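Long-range contacts in glutathione S-transferase (Vibrio parahaemolyticus, PDB 7MIQ), which probably conjugates glutathione to electrophilic substrates, working as a dimeric glutathione S-transferase of the Gtt2 class: residues Y4-T9 with L31-G36; K13-F18 with V67-Y72; T144-L149 with K185-A190. One frame throughout, in Å; residues are numbered along the deposited sequence.

Interaction 1 of 3, residues Y4-T9 with L31-G36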
ATOM      1  N   TYR A   4     -12.629  -4.934 -16.272  1.00 19.89           N
ATOM      2  CA  TYR A   4     -11.872  -4.472 -17.429  1.00 19.04           C
ATOM      3  C   TYR A   4     -10.392  -4.777 -17.228  1.00 20.21           C
ATOM      4  O   TYR A   4      -9.811  -4.417 -16.199  1.00 16.98           O
ATOM      5  CB  TYR A   4     -12.073  -2.970 -17.644  1.00 22.43           C
ATOM      6  CG  TYR A   4     -13.499  -2.578 -17.966  1.00 23.61           C
ATOM      7  CD1 TYR A   4     -14.419  -2.330 -16.955  1.00 23.03           C
ATOM      8  CD2 TYR A   4     -13.923  -2.453 -19.286  1.00 25.04           C
ATOM      9  CE1 TYR A   4     -15.724  -1.972 -17.251  1.00 27.91           C
ATOM     10  CE2 TYR A   4     -15.225  -2.095 -19.589  1.00 24.08           C
ATOM     11  CZ  TYR A   4     -16.119  -1.855 -18.568  1.00 31.55           C
ATOM     12  OH  TYR A   4     -17.416  -1.498 -18.867  1.00 38.77           O
ATOM     13  N   GLU A   5      -9.783  -5.421 -18.219  1.00 20.22           N
ATOM     14  CA  GLU A   5      -8.427  -5.923 -18.059  1.00 21.11           C
ATOM     15  C   GLU A   5      -7.769  -6.014 -19.426  1.00 21.92           C
ATOM     16  O   GLU A   5      -8.446  -6.026 -20.459  1.00 18.09           O
ATOM     17  CB  GLU A   5      -8.426  -7.296 -17.378  1.00 17.34           C
ATOM     18  CG  GLU A   5      -9.193  -8.353 -18.173  1.00 21.38           C
ATOM     19  CD  GLU A   5      -9.200  -9.716 -17.511  1.00 21.01           C
ATOM     20  OE1 GLU A   5      -8.676  -9.844 -16.385  1.00 23.28           O
ATOM     21  OE2 GLU A   5      -9.732 -10.664 -18.127  1.00 24.59           O
ATOM     22  N   THR A   6      -6.439  -6.070 -19.418  1.00 17.69           N
ATOM     23  CA  THR A   6      -5.682  -6.460 -20.598  1.00 18.74           C
ATOM     24  C   THR A   6      -5.275  -7.927 -20.472  1.00 20.72           C
ATOM     25  O   THR A   6      -5.378  -8.539 -19.405  1.00 20.72           O
ATOM     26  CB  THR A   6      -4.461  -5.555 -20.811  1.00 18.06           C
ATOM     27  OG1 THR A   6      -3.618  -5.582 -19.655  1.00 21.48           O
ATOM     28  CG2 THR A   6      -4.900  -4.120 -21.075  1.00 21.92           C
ATOM     29  N   ALA A   7      -4.803  -8.487 -21.588  1.00 17.31           N
ATOM     30  CA  ALA A   7      -4.774  -9.940 -21.738  1.00 20.73           C
ATOM     31  C   ALA A   7      -3.789 -10.603 -20.782  1.00 21.52           C
ATOM     32  O   ALA A   7      -4.089 -11.663 -20.217  1.00 25.80           O
ATOM     33  CB  ALA A   7      -4.437 -10.308 -23.183  1.00 17.64           C
ATOM     34  N   MET A   8      -2.606 -10.012 -20.594  1.00 18.75           N
ATOM     35  CA  MET A   8      -1.538 -10.699 -19.862  1.00 21.63           C
ATOM     36  C   MET A   8      -0.678  -9.629 -19.186  1.00 26.19           C
ATOM     37  O   MET A   8       0.362  -9.215 -19.705  1.00 22.87           O
ATOM     38  CB  MET A   8      -0.713 -11.587 -20.791  1.00 24.21           C
ATOM     39  CG  MET A   8       0.408 -12.373 -20.120  1.00 22.11           C
ATOM     40  SD  MET A   8      -0.170 -13.562 -18.894  1.00 27.34           S
ATOM     41  CE  MET A   8      -0.984 -14.773 -19.926  1.00 26.20           C
ATOM     42  N   THR A   9      -1.134  -9.164 -18.024  0.56 19.77           N
ATOM     43  CA  THR A   9      -0.384  -8.172 -17.280  0.56 19.19           C
ATOM     44  C   THR A   9      -0.487  -8.503 -15.796  0.56 18.10           C
ATOM     45  O   THR A   9      -1.526  -9.002 -15.337  0.56 18.88           O
ATOM     46  CB  THR A   9      -0.880  -6.742 -17.557  0.56 20.70           C
ATOM     47  OG1 THR A   9       0.064  -5.794 -17.044  0.56 25.57           O
ATOM     48  CG2 THR A   9      -2.224  -6.493 -16.922  0.56 15.27           C
ATOM     49  N   LEU A  31      -9.451  -4.893 -22.979  1.00 16.66           N
ATOM     50  CA  LEU A  31      -9.026  -3.583 -23.449  1.00 17.75           C
ATOM     51  C   LEU A  31      -7.691  -3.706 -24.173  1.00 20.83           C
ATOM     52  O   LEU A  31      -6.955  -4.680 -23.995  1.00 20.70           O
ATOM     53  CB  LEU A  31      -8.875  -2.585 -22.292  1.00 22.88           C
ATOM     54  CG  LEU A  31     -10.068  -2.329 -21.373  1.00 26.52           C
ATOM     55  CD1 LEU A  31      -9.727  -1.250 -20.363  1.00 25.33           C
ATOM     56  CD2 LEU A  31     -11.274  -1.928 -22.188  1.00 24.22           C
ATOM     57  N   ASN A  32      -7.376  -2.701 -24.987  1.00 18.17           N
ATOM     58  CA  ASN A  32      -6.044  -2.632 -25.583  1.00 20.08           C
ATOM     59  C   ASN A  32      -5.000  -2.263 -24.532  1.00 24.77           C
ATOM     60  O   ASN A  32      -5.286  -1.563 -23.562  1.00 23.96           O
ATOM     61  CB  ASN A  32      -5.989  -1.584 -26.699  1.00 21.38           C
ATOM     62  CG  ASN A  32      -6.830  -1.956 -27.913  1.00 27.17           C
ATOM     63  OD1 ASN A  32      -7.533  -1.107 -28.474  1.00 29.13           O
ATOM     64  ND2 ASN A  32      -6.763  -3.218 -28.327  1.00 15.10           N
ATOM     65  N   VAL A  33      -3.769  -2.707 -24.757  1.00 26.32           N
ATOM     66  CA  VAL A  33      -2.644  -2.292 -23.927  1.00 26.92           C
ATOM     67  C   VAL A  33      -2.181  -0.914 -24.377  1.00 37.63           C
ATOM     68  O   VAL A  33      -1.960  -0.683 -25.570  1.00 33.59           O
ATOM     69  CB  VAL A  33      -1.503  -3.312 -24.013  1.00 25.09           C
ATOM     70  CG1 VAL A  33      -0.309  -2.848 -23.174  1.00 32.50           C
ATOM     71  CG2 VAL A  33      -1.993  -4.688 -23.554  1.00 25.67           C
ATOM     72  N   ARG A  34      -2.026   0.009 -23.425  1.00 44.91           N
ATOM     73  CA  ARG A  34      -1.647   1.383 -23.743  1.00 53.61           C
ATOM     74  C   ARG A  34      -0.259   1.741 -23.235  1.00 58.80           C
ATOM     75  O   ARG A  34       0.087   2.926 -23.208  1.00 75.54           O
ATOM     76  CB  ARG A  34      -2.671   2.373 -23.181  1.00 57.01           C
ATOM     77  CG  ARG A  34      -4.124   2.042 -23.507  1.00 60.27           C
ATOM     78  CD  ARG A  34      -4.618   2.773 -24.748  1.00 65.99           C
ATOM     79  NE  ARG A  34      -5.702   2.060 -25.417  1.00 57.21           N
ATOM     80  CZ  ARG A  34      -6.326   2.494 -26.506  1.00 56.19           C
ATOM     81  NH1 ARG A  34      -6.004   3.647 -27.074  1.00 62.68           N
ATOM     82  NH2 ARG A  34      -7.299   1.758 -27.036  1.00 41.47           N
ATOM     83  N   GLU A  35       0.543   0.749 -22.841  1.00 62.84           N
ATOM     84  CA  GLU A  35       1.873   0.954 -22.275  1.00 70.75           C
ATOM     85  C   GLU A  35       1.814   1.885 -21.075  1.00 81.69           C
ATOM     86  O   GLU A  35       0.759   2.039 -20.448  1.00 79.66           O
ATOM     87  CB  GLU A  35       2.861   1.501 -23.309  1.00 83.48           C
ATOM     88  CG  GLU A  35       3.802   0.459 -23.900  1.00 94.29           C
ATOM     89  CD  GLU A  35       3.133  -0.413 -24.944  1.00 75.54           C
ATOM     90  OE1 GLU A  35       2.619   0.136 -25.945  1.00 65.74           O
ATOM     91  OE2 GLU A  35       3.122  -1.648 -24.756  1.00 71.26           O
ATOM     92  N   GLY A  36       2.951   2.496 -20.736  1.00 94.33           N
ATOM     93  CA  GLY A  36       3.047   3.305 -19.534  1.00108.42           C
ATOM     94  C   GLY A  36       2.705   2.487 -18.308  1.00101.22           C
ATOM     95  O   GLY A  36       2.421   3.025 -17.233  1.00 95.10           O
TER
HETATM   96  O   HOH W   1      -5.038  -6.629 -24.069  1.00 19.91           O
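L31 meets both Y4 and T6, and its backbone anchors the contact: L31 N donates to E5 O over 2.9 Å with an N-H...O angle of 150°. The Y4 and L31 side chains cross obliquely. CG of L31 stands anti to its carbonyl carbon (chi1 -56°), and the two methyls forking from it divide the tyrosine between them. L31 CD1 lies 4.0 Å from Y4 CB, while L31 CD2 comes in near the ring plane, at the edge, 4.0 Å from Y4 CD2. T6 offers its methyl instead of its hydroxyl: T6 CG2 rests 3.6 Å from L31 O and 3.6 Å from N32 O. V33 CG2 then closes on T6 CB at 3.8 Å, a small apolar touch at the exposed margin. Beyond the direct bond one water links the two backbones, accepting from A7 N (3.1 Å) and donating to L31 O (2.7 Å). Y4 OH is bound by E56, and the E5 carboxylate turns off to R28 beside helix 10-22. The contact thus prolongs the pairing of parallel strands 2-5 and 27-30, joined through helix 10-22 as a beta-alpha-beta crossover, while Y4 also bonds through its backbone to L54 of antiparallel strand 54-56.

Interaction 2 of 3, residues K13-F18 with V67-Y72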
ATOM      1  N   LYS A  13      -3.626 -10.008 -13.417  1.00 13.14           N
ATOM      2  CA  LYS A  13      -3.508 -11.377 -12.920  1.00 14.68           C
ATOM      3  C   LYS A  13      -3.644 -11.442 -11.403  1.00 17.54           C
ATOM      4  O   LYS A  13      -4.061 -12.472 -10.863  1.00 16.91           O
ATOM      5  CB  LYS A  13      -2.172 -11.989 -13.351  1.00 16.84           C
ATOM      6  CG  LYS A  13      -2.098 -12.382 -14.824  1.00 18.25           C
ATOM      7  CD  LYS A  13      -3.167 -13.404 -15.184  1.00 19.72           C
ATOM      8  CE  LYS A  13      -3.011 -13.876 -16.621  1.00 26.77           C
ATOM      9  NZ  LYS A  13      -4.009 -14.918 -16.982  1.00 28.99           N
ATOM     10  N   ARG A  14      -3.278 -10.370 -10.695  1.00 15.83           N
ATOM     11  CA  ARG A  14      -3.491 -10.348  -9.251  1.00 13.06           C
ATOM     12  C   ARG A  14      -4.966 -10.537  -8.920  1.00 15.36           C
ATOM     13  O   ARG A  14      -5.315 -11.266  -7.984  1.00 16.36           O
ATOM     14  CB  ARG A  14      -2.971  -9.041  -8.653  1.00 15.23           C
ATOM     15  CG  ARG A  14      -1.452  -8.907  -8.661  1.00 15.46           C
ATOM     16  CD  ARG A  14      -1.025  -7.541  -8.147  1.00 18.84           C
ATOM     17  NE  ARG A  14      -1.091  -7.451  -6.692  1.00 15.14           N
ATOM     18  CZ  ARG A  14      -0.777  -6.365  -5.999  1.00 17.53           C
ATOM     19  NH1 ARG A  14      -0.406  -5.245  -6.598  1.00 19.24           N
ATOM     20  NH2 ARG A  14      -0.837  -6.405  -4.671  1.00 16.59           N
ATOM     21  N   VAL A  15      -5.845  -9.896  -9.690  1.00 12.75           N
ATOM     22  CA  VAL A  15      -7.281 -10.033  -9.468  1.00 13.86           C
ATOM     23  C   VAL A  15      -7.781 -11.386  -9.954  1.00 14.90           C
ATOM     24  O   VAL A  15      -8.631 -12.012  -9.308  1.00 15.14           O
ATOM     25  CB  VAL A  15      -8.028  -8.873 -10.153  1.00 12.18           C
ATOM     26  CG1 VAL A  15      -9.544  -9.059 -10.029  1.00 13.44           C
ATOM     27  CG2 VAL A  15      -7.592  -7.542  -9.557  1.00 11.01           C
ATOM     28  N   SER A  16      -7.270 -11.856 -11.099  1.00 14.86           N
ATOM     29  CA  SER A  16      -7.739 -13.118 -11.669  1.00 15.07           C
ATOM     30  C   SER A  16      -7.471 -14.289 -10.732  1.00 16.13           C
ATOM     31  O   SER A  16      -8.334 -15.157 -10.551  1.00 16.98           O
ATOM     32  CB  SER A  16      -7.074 -13.371 -13.025  1.00 20.26           C
ATOM     33  OG  SER A  16      -7.540 -12.468 -14.010  1.00 26.67           O
ATOM     34  N   ILE A  17      -6.276 -14.342 -10.142  1.00 15.95           N
ATOM     35  CA  ILE A  17      -5.948 -15.428  -9.222  1.00 13.91           C
ATOM     36  C   ILE A  17      -6.831 -15.361  -7.981  1.00 15.42           C
ATOM     37  O   ILE A  17      -7.340 -16.384  -7.503  1.00 12.77           O
ATOM     38  CB  ILE A  17      -4.454 -15.374  -8.858  1.00 17.83           C
ATOM     39  CG1 ILE A  17      -3.592 -15.622 -10.100  1.00 17.92           C
ATOM     40  CG2 ILE A  17      -4.124 -16.379  -7.760  1.00 12.94           C
ATOM     41  CD1 ILE A  17      -2.121 -15.288  -9.880  1.00 16.15           C
ATOM     42  N   PHE A  18      -7.026 -14.154  -7.442  1.00 15.79           N
ATOM     43  CA  PHE A  18      -7.883 -13.977  -6.272  1.00 16.42           C
ATOM     44  C   PHE A  18      -9.304 -14.445  -6.558  1.00 17.45           C
ATOM     45  O   PHE A  18      -9.915 -15.150  -5.746  1.00 13.91           O
ATOM     46  CB  PHE A  18      -7.870 -12.505  -5.859  1.00 15.43           C
ATOM     47  CG  PHE A  18      -8.480 -12.234  -4.511  1.00 14.71           C
ATOM     48  CD1 PHE A  18      -9.853 -12.131  -4.361  1.00 15.27           C
ATOM     49  CD2 PHE A  18      -7.673 -12.051  -3.402  1.00 15.36           C
ATOM     50  CE1 PHE A  18     -10.412 -11.867  -3.119  1.00 16.78           C
ATOM     51  CE2 PHE A  18      -8.223 -11.786  -2.157  1.00 15.41           C
ATOM     52  CZ  PHE A  18      -9.594 -11.696  -2.015  1.00 15.20           C
ATOM     53  N   VAL A  67      -5.733  -4.447  -5.281  1.00 14.25           N
ATOM     54  CA  VAL A  67      -6.078  -4.889  -3.930  1.00 11.61           C
ATOM     55  C   VAL A  67      -7.465  -4.395  -3.529  1.00 15.27           C
ATOM     56  O   VAL A  67      -8.212  -5.101  -2.838  1.00 13.92           O
ATOM     57  CB  VAL A  67      -5.002  -4.438  -2.925  1.00 13.26           C
ATOM     58  CG1 VAL A  67      -5.377  -4.882  -1.511  1.00 15.45           C
ATOM     59  CG2 VAL A  67      -3.650  -5.012  -3.314  1.00 15.19           C
ATOM     60  N   ALA A  68      -7.836  -3.184  -3.950  1.00 12.83           N
ATOM     61  CA  ALA A  68      -9.170  -2.676  -3.638  1.00 12.92           C
ATOM     62  C   ALA A  68     -10.249  -3.479  -4.354  1.00 15.77           C
ATOM     63  O   ALA A  68     -11.328  -3.726  -3.795  1.00 13.29           O
ATOM     64  CB  ALA A  68      -9.263  -1.195  -4.008  1.00 14.59           C
ATOM     65  N   ILE A  69      -9.979  -3.886  -5.597  1.00 12.57           N
ATOM     66  CA  ILE A  69     -10.904  -4.760  -6.316  1.00 12.90           C
ATOM     67  C   ILE A  69     -11.046  -6.091  -5.590  1.00 13.49           C
ATOM     68  O   ILE A  69     -12.158  -6.605  -5.417  1.00 13.06           O
ATOM     69  CB  ILE A  69     -10.432  -4.950  -7.771  1.00 10.96           C
ATOM     70  CG1 ILE A  69     -10.528  -3.626  -8.539  1.00 14.60           C
ATOM     71  CG2 ILE A  69     -11.237  -6.044  -8.464  1.00 12.84           C
ATOM     72  CD1 ILE A  69      -9.840  -3.652  -9.904  1.00 15.28           C
ATOM     73  N   CYS A  70      -9.924  -6.662  -5.139  1.00 11.74           N
ATOM     74  CA  CYS A  70      -9.978  -7.928  -4.412  1.00 11.70           C
ATOM     75  C   CYS A  70     -10.756  -7.793  -3.109  1.00 15.01           C
ATOM     76  O   CYS A  70     -11.494  -8.709  -2.723  1.00 13.48           O
ATOM     77  CB  CYS A  70      -8.565  -8.441  -4.132  1.00 14.45           C
ATOM     78  SG  CYS A  70      -7.646  -8.963  -5.605  1.00 15.03           S
ATOM     79  N   ARG A  71     -10.596  -6.667  -2.405  1.00 14.17           N
ATOM     80  CA  ARG A  71     -11.329  -6.487  -1.156  1.00 16.07           C
ATOM     81  C   ARG A  71     -12.834  -6.474  -1.400  1.00 13.90           C
ATOM     82  O   ARG A  71     -13.599  -7.075  -0.636  1.00 14.89           O
ATOM     83  CB  ARG A  71     -10.884  -5.204  -0.449  1.00 15.93           C
ATOM     84  CG  ARG A  71     -11.535  -5.025   0.924  1.00 18.40           C
ATOM     85  CD  ARG A  71     -11.012  -3.814   1.697  1.00 17.00           C
ATOM     86  NE  ARG A  71      -9.574  -3.875   1.933  1.00 17.60           N
ATOM     87  CZ  ARG A  71      -8.988  -4.655   2.832  1.00 19.71           C
ATOM     88  NH1 ARG A  71      -9.687  -5.487   3.588  1.00 15.28           N
ATOM     89  NH2 ARG A  71      -7.667  -4.605   2.972  1.00 15.37           N
ATOM     90  N   TYR A  72     -13.280  -5.806  -2.467  1.00 13.13           N
ATOM     91  CA  TYR A  72     -14.705  -5.813  -2.788  1.00 14.23           C
ATOM     92  C   TYR A  72     -15.172  -7.212  -3.172  1.00 17.97           C
ATOM     93  O   TYR A  72     -16.215  -7.684  -2.700  1.00 17.41           O
ATOM     94  CB  TYR A  72     -15.008  -4.821  -3.915  1.00 13.35           C
ATOM     95  CG  TYR A  72     -16.494  -4.653  -4.158  1.00 19.57           C
ATOM     96  CD1 TYR A  72     -17.186  -5.517  -5.006  1.00 21.82           C
ATOM     97  CD2 TYR A  72     -17.209  -3.648  -3.521  1.00 13.27           C
ATOM     98  CE1 TYR A  72     -18.551  -5.376  -5.217  1.00 19.24           C
ATOM     99  CE2 TYR A  72     -18.570  -3.496  -3.730  1.00 16.46           C
ATOM    100  CZ  TYR A  72     -19.234  -4.363  -4.576  1.00 19.11           C
ATOM    101  OH  TYR A  72     -20.587  -4.216  -4.777  1.00 19.14           O
TER
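C70 is the bump that V15 and F18 receive where helices 10-22 and 66-76 of the thioredoxin-fold domain lie side by side. The two segments run nearly parallel, their N-to-C directions 19° apart and their axes 9.4 Å from each other at closest approach. Of the residues across the seam, V15 and C70 have the closest CA atoms, 6.1 Å apart, and C70 loses more surface to the partner helix than any other residue here. The hollow that takes its sulfur is made of backbone as much as side chain: the carbonyl oxygen of R14, the CA of V15 (4.0 Å from C70 SG) and the root of the F18 side chain. F18 forms the lid. Its CG stands anti to the backbone N (chi1 -168°); the ring beyond it lies against C70, whose CB sits above the ring centre, 3.7 Å from the F18 centroid and 6° off the normal, a CH-pi contact. The sulfur approaches the same ring obliquely, C70 SG being 3.5 Å from F18 CG. Flanking this centre, V15 and I69 cross at about a right angle, methyl CG1 of V15 against CG2 of I69 at 3.8 Å. At the other flank R14 bends at chi3, and its guanidinium passes obliquely by V67; the charge itself is held by E102, with T166 also bonded to NH2. R71 points away from helix 10-22 and pairs with E95 of the second subunit, so helix 66-76 serves the domain interior and the dimer interface at once. At the tight end of the R14–V67 crossing, R14 NH2 stands 3.4 Å from V67 CG2.

Interaction 3 of 3, residues T144-L149 with K185-A190. Unlike the reference sequence in segment 144-149: T147 (reference Gln).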
ATOM      1  N   THR A 144      15.311 -11.304   3.580  1.00 23.15           N
ATOM      2  CA  THR A 144      14.258 -11.091   4.568  1.00 24.47           C
ATOM      3  C   THR A 144      13.058 -11.987   4.295  1.00 20.36           C
ATOM      4  O   THR A 144      12.471 -12.557   5.223  1.00 23.61           O
ATOM      5  CB  THR A 144      13.837  -9.620   4.575  1.00 25.58           C
ATOM      6  OG1 THR A 144      14.975  -8.797   4.847  1.00 29.14           O
ATOM      7  CG2 THR A 144      12.770  -9.372   5.630  1.00 25.86           C
ATOM      8  N   LEU A 145      12.677 -12.124   3.023  1.00 18.61           N
ATOM      9  CA  LEU A 145      11.562 -12.999   2.678  1.00 21.45           C
ATOM     10  C   LEU A 145      11.911 -14.463   2.915  1.00 17.80           C
ATOM     11  O   LEU A 145      11.078 -15.236   3.402  1.00 17.70           O
ATOM     12  CB  LEU A 145      11.154 -12.777   1.222  1.00 16.39           C
ATOM     13  CG  LEU A 145       9.934 -13.559   0.739  1.00 17.16           C
ATOM     14  CD1 LEU A 145       8.724 -13.258   1.611  1.00 20.82           C
ATOM     15  CD2 LEU A 145       9.646 -13.230  -0.729  1.00 15.12           C
ATOM     16  N   ASP A 146      13.133 -14.867   2.563  1.00 18.55           N
ATOM     17  CA  ASP A 146      13.534 -16.254   2.773  1.00 20.25           C
ATOM     18  C   ASP A 146      13.550 -16.608   4.256  1.00 19.11           C
ATOM     19  O   ASP A 146      13.116 -17.698   4.647  1.00 20.73           O
ATOM     20  CB  ASP A 146      14.904 -16.505   2.148  1.00 21.34           C
ATOM     21  CG  ASP A 146      15.307 -17.963   2.203  1.00 28.45           C
ATOM     22  OD1 ASP A 146      14.843 -18.744   1.343  1.00 23.85           O
ATOM     23  OD2 ASP A 146      16.074 -18.331   3.114  1.00 28.65           O
ATOM     24  N   THR A 147      14.050 -15.702   5.100  1.00 23.13           N
ATOM     25  CA  THR A 147      14.066 -15.974   6.534  1.00 18.72           C
ATOM     26  C   THR A 147      12.650 -16.088   7.082  1.00 19.75           C
ATOM     27  O   THR A 147      12.364 -16.965   7.908  1.00 19.18           O
ATOM     28  CB  THR A 147      14.853 -14.891   7.272  1.00 26.92           C
ATOM     29  OG1 THR A 147      16.222 -14.927   6.849  1.00 29.54           O
ATOM     30  CG2 THR A 147      14.795 -15.115   8.778  1.00 30.95           C
ATOM     31  N   ARG A 148      11.743 -15.228   6.613  1.00 20.29           N
ATOM     32  CA  ARG A 148      10.343 -15.335   7.006  1.00 23.20           C
ATOM     33  C   ARG A 148       9.772 -16.698   6.632  1.00 23.55           C
ATOM     34  O   ARG A 148       9.107 -17.350   7.445  1.00 21.88           O
ATOM     35  CB  ARG A 148       9.531 -14.208   6.361  1.00 21.44           C
ATOM     36  CG  ARG A 148       8.031 -14.317   6.579  1.00 21.52           C
ATOM     37  CD  ARG A 148       7.677 -14.357   8.059  1.00 17.66           C
ATOM     38  NE  ARG A 148       6.235 -14.300   8.266  1.00 18.23           N
ATOM     39  CZ  ARG A 148       5.640 -14.422   9.444  1.00 21.30           C
ATOM     40  NH1 ARG A 148       6.333 -14.628  10.553  1.00 21.67           N
ATOM     41  NH2 ARG A 148       4.314 -14.340   9.513  1.00 23.35           N
ATOM     42  N   LEU A 149      10.032 -17.157   5.409  1.00 17.17           N
ATOM     43  CA  LEU A 149       9.472 -18.429   4.969  1.00 19.02           C
ATOM     44  C   LEU A 149      10.190 -19.638   5.563  1.00 23.81           C
ATOM     45  O   LEU A 149       9.742 -20.770   5.347  1.00 22.35           O
ATOM     46  CB  LEU A 149       9.469 -18.500   3.440  1.00 17.79           C
ATOM     47  CG  LEU A 149       8.475 -17.506   2.822  1.00 16.38           C
ATOM     48  CD1 LEU A 149       8.655 -17.386   1.314  1.00 18.31           C
ATOM     49  CD2 LEU A 149       7.043 -17.908   3.165  1.00 15.50           C
ATOM     50  N   LYS A 185      19.360 -19.606  -4.589  1.00 24.14           N
ATOM     51  CA  LYS A 185      19.934 -18.944  -3.396  1.00 25.37           C
ATOM     52  C   LYS A 185      18.998 -18.960  -2.190  1.00 28.02           C
ATOM     53  O   LYS A 185      19.517 -18.842  -1.082  1.00 23.05           O
ATOM     54  CB  LYS A 185      20.263 -17.497  -3.747  1.00 26.51           C
ATOM     55  CG  LYS A 185      20.881 -17.268  -5.119  1.00 40.16           C
ATOM     56  CD  LYS A 185      20.789 -15.826  -5.566  1.00 50.63           C
ATOM     57  CE  LYS A 185      22.015 -15.356  -6.318  1.00 63.37           C
ATOM     58  NZ  LYS A 185      23.081 -14.899  -5.394  1.00 75.17           N
ATOM     59  N   TYR A 186      17.690 -19.126  -2.364  1.00 19.15           N
ATOM     60  CA  TYR A 186      16.743 -18.968  -1.263  1.00 22.09           C
ATOM     61  C   TYR A 186      15.804 -20.166  -1.226  1.00 24.04           C
ATOM     62  O   TYR A 186      14.708 -20.138  -1.806  1.00 21.81           O
ATOM     63  CB  TYR A 186      16.004 -17.637  -1.391  1.00 22.95           C
ATOM     64  CG  TYR A 186      16.963 -16.465  -1.365  1.00 26.72           C
ATOM     65  CD1 TYR A 186      17.614 -16.107  -0.188  1.00 29.46           C
ATOM     66  CD2 TYR A 186      17.242 -15.737  -2.516  1.00 22.23           C
ATOM     67  CE1 TYR A 186      18.501 -15.048  -0.153  1.00 24.79           C
ATOM     68  CE2 TYR A 186      18.131 -14.672  -2.490  1.00 26.21           C
ATOM     69  CZ  TYR A 186      18.755 -14.334  -1.306  1.00 29.06           C
ATOM     70  OH  TYR A 186      19.640 -13.279  -1.271  1.00 32.34           O
ATOM     71  N   PRO A 187      16.203 -21.240  -0.534  1.00 21.38           N
ATOM     72  CA  PRO A 187      15.415 -22.481  -0.578  1.00 19.04           C
ATOM     73  C   PRO A 187      14.043 -22.353   0.050  1.00 16.76           C
ATOM     74  O   PRO A 187      13.126 -23.086  -0.343  1.00 18.13           O
ATOM     75  CB  PRO A 187      16.285 -23.483   0.200  1.00 20.93           C
ATOM     76  CG  PRO A 187      17.648 -22.868   0.261  1.00 28.58           C
ATOM     77  CD  PRO A 187      17.441 -21.389   0.249  1.00 22.80           C
ATOM     78  N   ASN A 188      13.874 -21.458   1.023  1.00 16.54           N
ATOM     79  CA  ASN A 188      12.573 -21.305   1.663  1.00 18.47           C
ATOM     80  C   ASN A 188      11.596 -20.568   0.755  1.00 16.43           C
ATOM     81  O   ASN A 188      10.410 -20.910   0.707  1.00 15.95           O
ATOM     82  CB  ASN A 188      12.742 -20.589   3.001  1.00 19.75           C
ATOM     83  CG  ASN A 188      13.628 -21.370   3.961  1.00 23.50           C
ATOM     84  OD1 ASN A 188      14.733 -20.944   4.299  1.00 25.68           O
ATOM     85  ND2 ASN A 188      13.149 -22.528   4.389  1.00 17.53           N
ATOM     86  N   ILE A 189      12.072 -19.561   0.021  1.00 16.39           N
ATOM     87  CA  ILE A 189      11.250 -18.991  -1.044  1.00 15.29           C
ATOM     88  C   ILE A 189      10.907 -20.065  -2.068  1.00 16.73           C
ATOM     89  O   ILE A 189       9.767 -20.161  -2.534  1.00 17.09           O
ATOM     90  CB  ILE A 189      11.963 -17.797  -1.702  1.00 18.10           C
ATOM     91  CG1 ILE A 189      12.287 -16.720  -0.665  1.00 17.65           C
ATOM     92  CG2 ILE A 189      11.111 -17.226  -2.841  1.00 17.15           C
ATOM     93  CD1 ILE A 189      13.025 -15.515  -1.241  1.00 21.68           C
ATOM     94  N   ALA A 190      11.888 -20.898  -2.421  1.00 17.20           N
ATOM     95  CA  ALA A 190      11.646 -21.942  -3.411  1.00 16.71           C
ATOM     96  C   ALA A 190      10.598 -22.932  -2.914  1.00 16.03           C
ATOM     97  O   ALA A 190       9.657 -23.269  -3.641  1.00 17.75           O
ATOM     98  CB  ALA A 190      12.958 -22.650  -3.751  1.00 16.95           C
TER
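D146, N188 and I189 bury the most surface here, and one carboxylate oxygen organises all three. D146 CG is anti to the backbone N (chi1 -174°), and the carboxylate beyond it lies at the start of helix 187-196. There D146 OD1 accepts two backbone N-H groups. The bond from I189 N to D146 OD1 is 3.2 Å long and fairly straight at 158°. The one from N188 N to D146 OD1, at 2.9 Å, is weak because it is bent. The I189 donor meets the anti side of OD1, 29° out of the carboxylate plane. A negative group from one helix therefore serves first-turn amides of another, and the charge is probably favoured by that helix's N-terminal end. N188 CB lies 3.3 Å from D146 O and also touches L149, N188 CB to L149 CB at 3.9 Å. The I189 side chain packs against the D146 backbone: I189 CG1 is 3.7 Å from D146 CA, and I189 CD1 reaches L145 CD2 at 4.1 Å, the two side chains crossing at about a right angle. Beside it, Y186 CD1 rests 3.6 Å from D146 CB. Helix 127-151 is in this way joined to the N-terminal end of helix 187-196 within the all-helical C-terminal domain; L145 and I189 both also reach I171 on helix 162-177, I189 touches V182 on helix 182-185, and R191 bonds to L149 O.

From the N terminus, segment 4-9 leads into helix 10-22, and the chain returns at 31-36, where interaction 1 closes the first loop. Interaction 2 opens inside that loop, at 13-18, and closes beyond it at 67-72, so the two cross instead of nesting. They also touch, M8 SD lying 3.7 Å from K13 CE. Together they bind the parallel strand pair, the first helix and helix 66-76 into one N-terminal thioredoxin-like unit. Interaction 3 follows in series, closing a 35-residue, mostly helical excursion in the C-terminal domain. It lies across the chain's centre from both, its own centre about 32 Å from that of interaction 1 and about 25 Å from that of interaction 2.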